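Local atomic coordinates of dipeptide Epimerase (Enterococcus faecalis V583, PDB entry 3JVA), a protein that belongs to the mandelate racemase/muconate lactonizing enzyme family of the enolase superfamily and carries a magnesium ion in its barrel domain. Residues F69-A72 with I73-L76; F79-E82 with K83-V87; G136-E139 with P140-A144. All coordinates share one frame; numbering follows the deposited sequence.

Overall arrangement
Contacts 1 and 2 sit together in the N-terminal capping domain, while contact 3 belongs to the C-terminal barrel domain on the opposite side of the chain's centre. Contact 1 closes helix 59-73, contact 2 opens helix 81-91, and their centres are 10 Å apart. They touch through aliphatic carbons, including a lysine methylene: Ala72 CB lies 3.7 Å from Val87 CG1, and Leu76 CD2 is 3.5 Å from Lys83 CE. Contact 3, where helix 140-152 starts, keeps its nearest atoms about 32 Å from either. The side chain of Ile137 in contact 3 is about 12 Å from the magnesium ion, which is bound by Asp189, Glu215 and Asp240.

Contact 1. Residues F69-A72 with I73-L76; sequences FGQA and IIGL
Phe69 O and Ile73 N still meet at 3.0 Å where helix 59-73 runs out, but the bond is bent to 130° at the hydrogen and weak. Ile73 N has a second weak acceptor in Gly70 O at 3.4 Å. Past this shared donor the chain swings into a type II beta turn from Ile73 to Leu76, with Gly75 in its third position at a positive phi (94°) that suits glycine. A backbone bond from Leu76 N to Ile73 O closes the turn.

The Ile73 side chain lies against Phe69 O and Gly70 O: chi1 of 63° sets Ile73 CG1 between backbone N and carbonyl carbon, 3.4 Å from Phe69 O, while CG2 comes just as near that oxygen from the other branch. Ile74 CG1 rests against Gly70 O at 3.4 Å, and Ile74 CD1 lies alongside the bent Gln71 chain, 3.5 Å from Gln71 OE1, the two side chains pointing the same way. Gln71 NE2 is bonded to Gln5 OE1 on strand 3-21, and Ile73 packs on Ile3 and Val6 of that strand.

Divided between two weak acceptors, the Ile73 N-H marks where the regular i to i+4 bonding gives way to the turn; from the residues that follow, Phe69 O and Gly70 O meet isoleucine carbons rather than further donors.

Contact 2. Residues F79-E82 with K83-V87; sequences FNIE and KIHEV
Asn80 is the N-cap of helix 81-91, in the N-terminal domain that members of this superfamily pack against their barrel, and its side chain caps Lys83 N. The asparagine sits at the centre of an inverse gamma turn, and with CG anti to the backbone N (chi1 -167°) its amide swings forward to the first turn of the helix. Asn80 OD1 takes Lys83 N at 3.0 Å; the donor stands well above the amide's carbonyl plane, 54° out of it. The two side chains cross at a slant. Lys83 CB is close to both ends of the amide, 3.2 Å from Asn80 OD1 and 3.3 Å from Asn80 ND2, before the extended lysine chain leads away.

On another side of the helix Ile81 and His85 run next to each other in the same direction. CG1 and CD1 of Ile81 both approach CD2 of the His85 imidazole, each at 3.6 Å, while Ile81 O lies at the ring's edge in its plane. That oxygen also receives His85 N, so one atom takes a helical main-chain bond and lies beside the ring as well. His85 then stacks on the ring of His272, on helix 271-284 of the barrel domain, carrying the contact from one domain to the other.

Glu82 and Glu86 turn to the second subunit: Glu82 OE1 accepts from Lys312 N there, and Glu86 OE2 meets Tyr125 OH and Lys312 NZ of that subunit. Ile84 settles over the cap residue's carbonyl, where Asn80 O accepts Ile84 N at 163° and has Ile84 CG1 3.3 Å away.

Contact 3. Residues G136-E139 with P140-A144; sequences GIDE and PNVMA
Glu139 and Met143 bury the most surface here, with Asp138 next among the residues ahead of the helix. Glu139 O accepts Met143 N almost straight on, at 3.0 Å and 170° at the hydrogen, and takes a weaker, bent bond from Val142 N. The Glu139 side chain, bent at chi2, lies beside Pro140 and points the same way, Glu139 OE1 3.7 Å from Pro140 CD.

Glu139 holds the N-cap position of helix 140-152, which follows strand 128-134 in the (beta/alpha) barrel of the enolase superfamily; the turn joins that strand to its helix, and Pro140 packs on Ala171 and Ala175 of the adjacent helix 166-180.

Met143 reaches back along the residues ahead of the helix. A bend at chi3 (74°) carries Met143 CE to within 3.3 Å of Gly136 O and brings it against Ile137 CD1, while Met143 SD is approached by Asp138 N at 3.5 Å in a weak hydrogen bond. The Asp138 side chain lies obliquely across Val142, Asp138 OD1 3.4 Å from Val142 CG1; its other carboxylate oxygen, OD2, grips Glu139 N at 2.6 Å from the anti side, 22° out of plane. Arg172 NE, on helix 166-180, donates to Asp138 O.

Contact 1. Residues F69-A72 with I73-L76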
loop_
_atom_site.group_PDB
_atom_site.type_symbol
_atom_site.label_atom_id
_atom_site.label_comp_id
_atom_site.label_asym_id
_atom_site.label_seq_id
_atom_site.Cartn_x
_atom_site.Cartn_y
_atom_site.Cartn_z
ATOM N N PHE B 69 -43.886 5.575 -6.215
ATOM C CA PHE B 69 -43.575 4.171 -5.936
ATOM C C PHE B 69 -44.853 3.328 -5.912
ATOM O O PHE B 69 -44.908 2.240 -6.488
ATOM C CB PHE B 69 -42.904 4.005 -4.565
ATOM C CG PHE B 69 -41.516 4.581 -4.465
ATOM C CD1 PHE B 69 -40.755 4.856 -5.601
ATOM C CD2 PHE B 69 -40.935 4.767 -3.212
ATOM C CE1 PHE B 69 -39.433 5.303 -5.488
ATOM C CE2 PHE B 69 -39.617 5.211 -3.084
ATOM C CZ PHE B 69 -38.861 5.479 -4.229
ATOM N N GLY B 70 -45.869 3.838 -5.219
ATOM C CA GLY B 70 -47.126 3.124 -5.087
ATOM C C GLY B 70 -47.767 2.706 -6.395
ATOM O O GLY B 70 -48.196 1.560 -6.547
ATOM N N GLN B 71 -47.832 3.627 -7.346
ATOM C CA GLN B 71 -48.443 3.313 -8.631
ATOM C C GLN B 71 -47.589 2.373 -9.468
ATOM O O GLN B 71 -48.105 1.657 -10.328
ATOM C CB GLN B 71 -48.733 4.602 -9.403
ATOM C CG GLN B 71 -49.784 5.469 -8.723
ATOM C CD GLN B 71 -51.035 4.679 -8.374
ATOM O OE1 GLN B 71 -51.765 4.231 -9.259
ATOM N NE2 GLN B 71 -51.281 4.495 -7.081
ATOM N N ALA B 72 -46.285 2.358 -9.205
ATOM C CA ALA B 72 -45.376 1.499 -9.951
ATOM C C ALA B 72 -45.340 0.070 -9.428
ATOM O O ALA B 72 -44.927 -0.840 -10.147
ATOM C CB ALA B 72 -43.971 2.088 -9.937
ATOM N N ILE B 73 -45.760 -0.143 -8.183
ATOM C CA ILE B 73 -45.731 -1.497 -7.639
ATOM C C ILE B 73 -47.084 -2.214 -7.630
ATOM O O ILE B 73 -47.175 -3.353 -7.184
ATOM C CB ILE B 73 -45.128 -1.534 -6.204
ATOM C CG1 ILE B 73 -45.998 -0.738 -5.233
ATOM C CG2 ILE B 73 -43.707 -0.980 -6.227
ATOM C CD1 ILE B 73 -45.477 -0.774 -3.791
ATOM N N ILE B 74 -48.131 -1.564 -8.126
ATOM C CA ILE B 74 -49.434 -2.225 -8.163
ATOM C C ILE B 74 -49.279 -3.492 -8.998
ATOM O O ILE B 74 -48.636 -3.479 -10.051
ATOM C CB ILE B 74 -50.522 -1.318 -8.789
ATOM C CG1 ILE B 74 -50.789 -0.124 -7.869
ATOM C CG2 ILE B 74 -51.809 -2.117 -9.008
ATOM C CD1 ILE B 74 -51.775 0.872 -8.417
ATOM N N GLY B 75 -49.839 -4.597 -8.516
ATOM C CA GLY B 75 -49.734 -5.843 -9.255
ATOM C C GLY B 75 -48.576 -6.735 -8.836
ATOM O O GLY B 75 -48.525 -7.904 -9.217
ATOM N N LEU B 76 -47.638 -6.192 -8.063
ATOM C CA LEU B 76 -46.495 -6.977 -7.596
ATOM C C LEU B 76 -46.847 -7.718 -6.311
ATOM O O LEU B 76 -47.780 -7.344 -5.603
ATOM C CB LEU B 76 -45.286 -6.069 -7.333
ATOM C CG LEU B 76 -44.734 -5.277 -8.522
ATOM C CD1 LEU B 76 -43.541 -4.442 -8.072
ATOM C CD2 LEU B 76 -44.324 -6.229 -9.626
#

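Contact 2. Residues F79-E82 with K83-V87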
loop_
_atom_site.group_PDB
_atom_site.type_symbol
_atom_site.label_atom_id
_atom_site.label_comp_id
_atom_site.label_asym_id
_atom_site.label_seq_id
_atom_site.Cartn_x
_atom_site.Cartn_y
_atom_site.Cartn_z
ATOM N N PHE B 79 -44.041 -10.169 -1.299
ATOM C CA PHE B 79 -42.900 -11.031 -0.992
ATOM C C PHE B 79 -41.745 -10.802 -1.958
ATOM O O PHE B 79 -40.593 -11.130 -1.658
ATOM C CB PHE B 79 -43.323 -12.499 -1.032
ATOM C CG PHE B 79 -43.962 -12.965 0.238
ATOM C CD1 PHE B 79 -43.179 -13.248 1.355
ATOM C CD2 PHE B 79 -45.343 -13.065 0.341
ATOM C CE1 PHE B 79 -43.770 -13.624 2.563
ATOM C CE2 PHE B 79 -45.940 -13.438 1.544
ATOM C CZ PHE B 79 -45.147 -13.715 2.655
ATOM N N ASN B 80 -42.059 -10.246 -3.121
ATOM C CA ASN B 80 -41.032 -9.960 -4.111
ATOM C C ASN B 80 -40.376 -8.646 -3.702
ATOM O O ASN B 80 -40.416 -7.647 -4.435
ATOM C CB ASN B 80 -41.656 -9.832 -5.501
ATOM C CG ASN B 80 -40.620 -9.860 -6.603
ATOM O OD1 ASN B 80 -39.417 -9.790 -6.344
ATOM N ND2 ASN B 80 -41.084 -9.962 -7.850
ATOM N N ILE B 81 -39.772 -8.654 -2.517
ATOM C CA ILE B 81 -39.118 -7.462 -1.986
ATOM C C ILE B 81 -37.920 -7.088 -2.865
ATOM O O ILE B 81 -37.517 -5.923 -2.935
ATOM C CB ILE B 81 -38.681 -7.700 -0.511
ATOM C CG1 ILE B 81 -38.205 -6.390 0.121
ATOM C CG2 ILE B 81 -37.587 -8.755 -0.443
ATOM C CD1 ILE B 81 -39.302 -5.337 0.269
ATOM N N GLU B 82 -37.368 -8.088 -3.544
ATOM C CA GLU B 82 -36.243 -7.887 -4.446
ATOM C C GLU B 82 -36.666 -6.967 -5.593
ATOM O O GLU B 82 -35.984 -5.986 -5.897
ATOM C CB GLU B 82 -35.764 -9.239 -4.994
ATOM C CG GLU B 82 -35.004 -10.088 -3.975
ATOM C CD GLU B 82 -33.567 -9.632 -3.786
ATOM O OE1 GLU B 82 -32.731 -9.902 -4.671
ATOM O OE2 GLU B 82 -33.264 -8.996 -2.756
ATOM N N LYS B 83 -37.797 -7.272 -6.225
ATOM C CA LYS B 83 -38.268 -6.442 -7.331
ATOM C C LYS B 83 -38.817 -5.109 -6.841
ATOM O O LYS B 83 -38.629 -4.078 -7.485
ATOM C CB LYS B 83 -39.348 -7.168 -8.146
ATOM C CG LYS B 83 -39.838 -6.358 -9.343
ATOM C CD LYS B 83 -40.827 -7.134 -10.219
ATOM C CE LYS B 83 -41.316 -6.274 -11.389
ATOM N NZ LYS B 83 -42.223 -7.017 -12.332
ATOM N N ILE B 84 -39.495 -5.118 -5.700
ATOM C CA ILE B 84 -40.045 -3.878 -5.185
ATOM C C ILE B 84 -38.922 -2.853 -4.986
ATOM O O ILE B 84 -39.080 -1.688 -5.341
ATOM C CB ILE B 84 -40.836 -4.133 -3.875
ATOM C CG1 ILE B 84 -42.140 -4.865 -4.221
ATOM C CG2 ILE B 84 -41.145 -2.813 -3.173
ATOM C CD1 ILE B 84 -42.888 -5.428 -3.031
ATOM N N HIS B 85 -37.777 -3.281 -4.461
ATOM C CA HIS B 85 -36.676 -2.344 -4.279
ATOM C C HIS B 85 -36.053 -2.012 -5.625
ATOM O O HIS B 85 -35.586 -0.899 -5.842
ATOM C CB HIS B 85 -35.635 -2.910 -3.317
ATOM C CG HIS B 85 -35.936 -2.608 -1.884
ATOM N ND1 HIS B 85 -35.631 -1.397 -1.299
ATOM C CD2 HIS B 85 -36.570 -3.336 -0.935
ATOM C CE1 HIS B 85 -36.063 -1.393 -0.051
ATOM N NE2 HIS B 85 -36.637 -2.557 0.196
ATOM N N GLU B 86 -36.072 -2.978 -6.537
ATOM C CA GLU B 86 -35.534 -2.753 -7.875
ATOM C C GLU B 86 -36.308 -1.601 -8.513
ATOM O O GLU B 86 -35.720 -0.659 -9.046
ATOM C CB GLU B 86 -35.711 -4.009 -8.726
ATOM C CG GLU B 86 -35.247 -3.861 -10.163
ATOM C CD GLU B 86 -35.514 -5.116 -10.971
ATOM O OE1 GLU B 86 -36.662 -5.312 -11.420
ATOM O OE2 GLU B 86 -34.576 -5.913 -11.138
ATOM N N VAL B 87 -37.635 -1.697 -8.459
ATOM C CA VAL B 87 -38.529 -0.682 -9.022
ATOM C C VAL B 87 -38.314 0.685 -8.377
ATOM O O VAL B 87 -38.196 1.699 -9.073
ATOM C CB VAL B 87 -40.010 -1.099 -8.845
ATOM C CG1 VAL B 87 -40.938 -0.011 -9.369
ATOM C CG2 VAL B 87 -40.264 -2.404 -9.585
#

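Contact 3. Residues G136-E139 with P140-A144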
loop_
_atom_site.group_PDB
_atom_site.type_symbol
_atom_site.label_atom_id
_atom_site.label_comp_id
_atom_site.label_asym_id
_atom_site.label_seq_id
_atom_site.Cartn_x
_atom_site.Cartn_y
_atom_site.Cartn_z
ATOM N N GLY B 136 -33.558 14.751 26.936
ATOM C CA GLY B 136 -33.501 16.007 26.213
ATOM C C GLY B 136 -32.488 16.953 26.825
ATOM O O GLY B 136 -32.330 16.993 28.044
ATOM N N ILE B 137 -31.797 17.714 25.985
ATOM C CA ILE B 137 -30.797 18.653 26.475
ATOM C C ILE B 137 -31.447 19.710 27.357
ATOM O O ILE B 137 -32.499 20.255 27.026
ATOM C CB ILE B 137 -30.044 19.323 25.300
ATOM C CG1 ILE B 137 -29.179 18.275 24.592
ATOM C CG2 ILE B 137 -29.163 20.460 25.804
ATOM C CD1 ILE B 137 -28.173 17.581 25.506
ATOM N N ASP B 138 -30.818 19.986 28.493
ATOM C CA ASP B 138 -31.339 20.965 29.435
ATOM C C ASP B 138 -30.246 21.209 30.473
ATOM O O ASP B 138 -29.140 20.675 30.346
ATOM C CB ASP B 138 -32.605 20.408 30.094
ATOM C CG ASP B 138 -33.542 21.494 30.590
ATOM O OD1 ASP B 138 -34.764 21.238 30.637
ATOM O OD2 ASP B 138 -33.065 22.593 30.938
ATOM N N GLU B 139 -30.537 22.018 31.486
ATOM C CA GLU B 139 -29.544 22.285 32.519
ATOM C C GLU B 139 -29.157 20.967 33.181
ATOM O O GLU B 139 -29.977 20.058 33.285
ATOM C CB GLU B 139 -30.103 23.255 33.562
ATOM C CG GLU B 139 -30.341 24.658 33.026
ATOM C CD GLU B 139 -29.110 25.241 32.347
ATOM O OE1 GLU B 139 -28.041 25.307 32.991
ATOM O OE2 GLU B 139 -29.213 25.636 31.166
ATOM N N PRO B 140 -27.899 20.846 33.637
ATOM C CA PRO B 140 -27.417 19.621 34.288
ATOM C C PRO B 140 -28.370 19.053 35.339
ATOM O O PRO B 140 -28.730 17.876 35.300
ATOM C CB PRO B 140 -26.086 20.059 34.890
ATOM C CG PRO B 140 -25.588 21.045 33.879
ATOM C CD PRO B 140 -26.831 21.860 33.579
ATOM N N ASN B 141 -28.774 19.905 36.275
ATOM C CA ASN B 141 -29.674 19.513 37.353
ATOM C C ASN B 141 -31.003 18.951 36.856
ATOM O O ASN B 141 -31.536 18.000 37.434
ATOM C CB ASN B 141 -29.918 20.713 38.269
ATOM C CG ASN B 141 -30.002 22.021 37.501
ATOM O OD1 ASN B 141 -29.021 22.464 36.891
ATOM N ND2 ASN B 141 -31.173 22.644 37.522
ATOM N N VAL B 142 -31.541 19.535 35.789
ATOM C CA VAL B 142 -32.804 19.069 35.234
ATOM C C VAL B 142 -32.623 17.708 34.568
ATOM O O VAL B 142 -33.430 16.799 34.765
ATOM C CB VAL B 142 -33.369 20.065 34.201
ATOM C CG1 VAL B 142 -34.635 19.501 33.571
ATOM C CG2 VAL B 142 -33.666 21.397 34.878
ATOM N N MET B 143 -31.561 17.563 33.779
ATOM C CA MET B 143 -31.306 16.291 33.113
ATOM C C MET B 143 -31.068 15.203 34.154
ATOM O O MET B 143 -31.476 14.053 33.979
ATOM C CB MET B 143 -30.093 16.406 32.186
ATOM C CG MET B 143 -30.279 17.402 31.053
ATOM S SD MET B 143 -28.968 17.292 29.814
ATOM C CE MET B 143 -29.438 15.746 28.996
ATOM N N ALA B 144 -30.414 15.579 35.248
ATOM C CA ALA B 144 -30.120 14.643 36.323
ATOM C C ALA B 144 -31.402 14.096 36.940
ATOM O O ALA B 144 -31.520 12.891 37.172
ATOM C CB ALA B 144 -29.269 15.324 37.389
#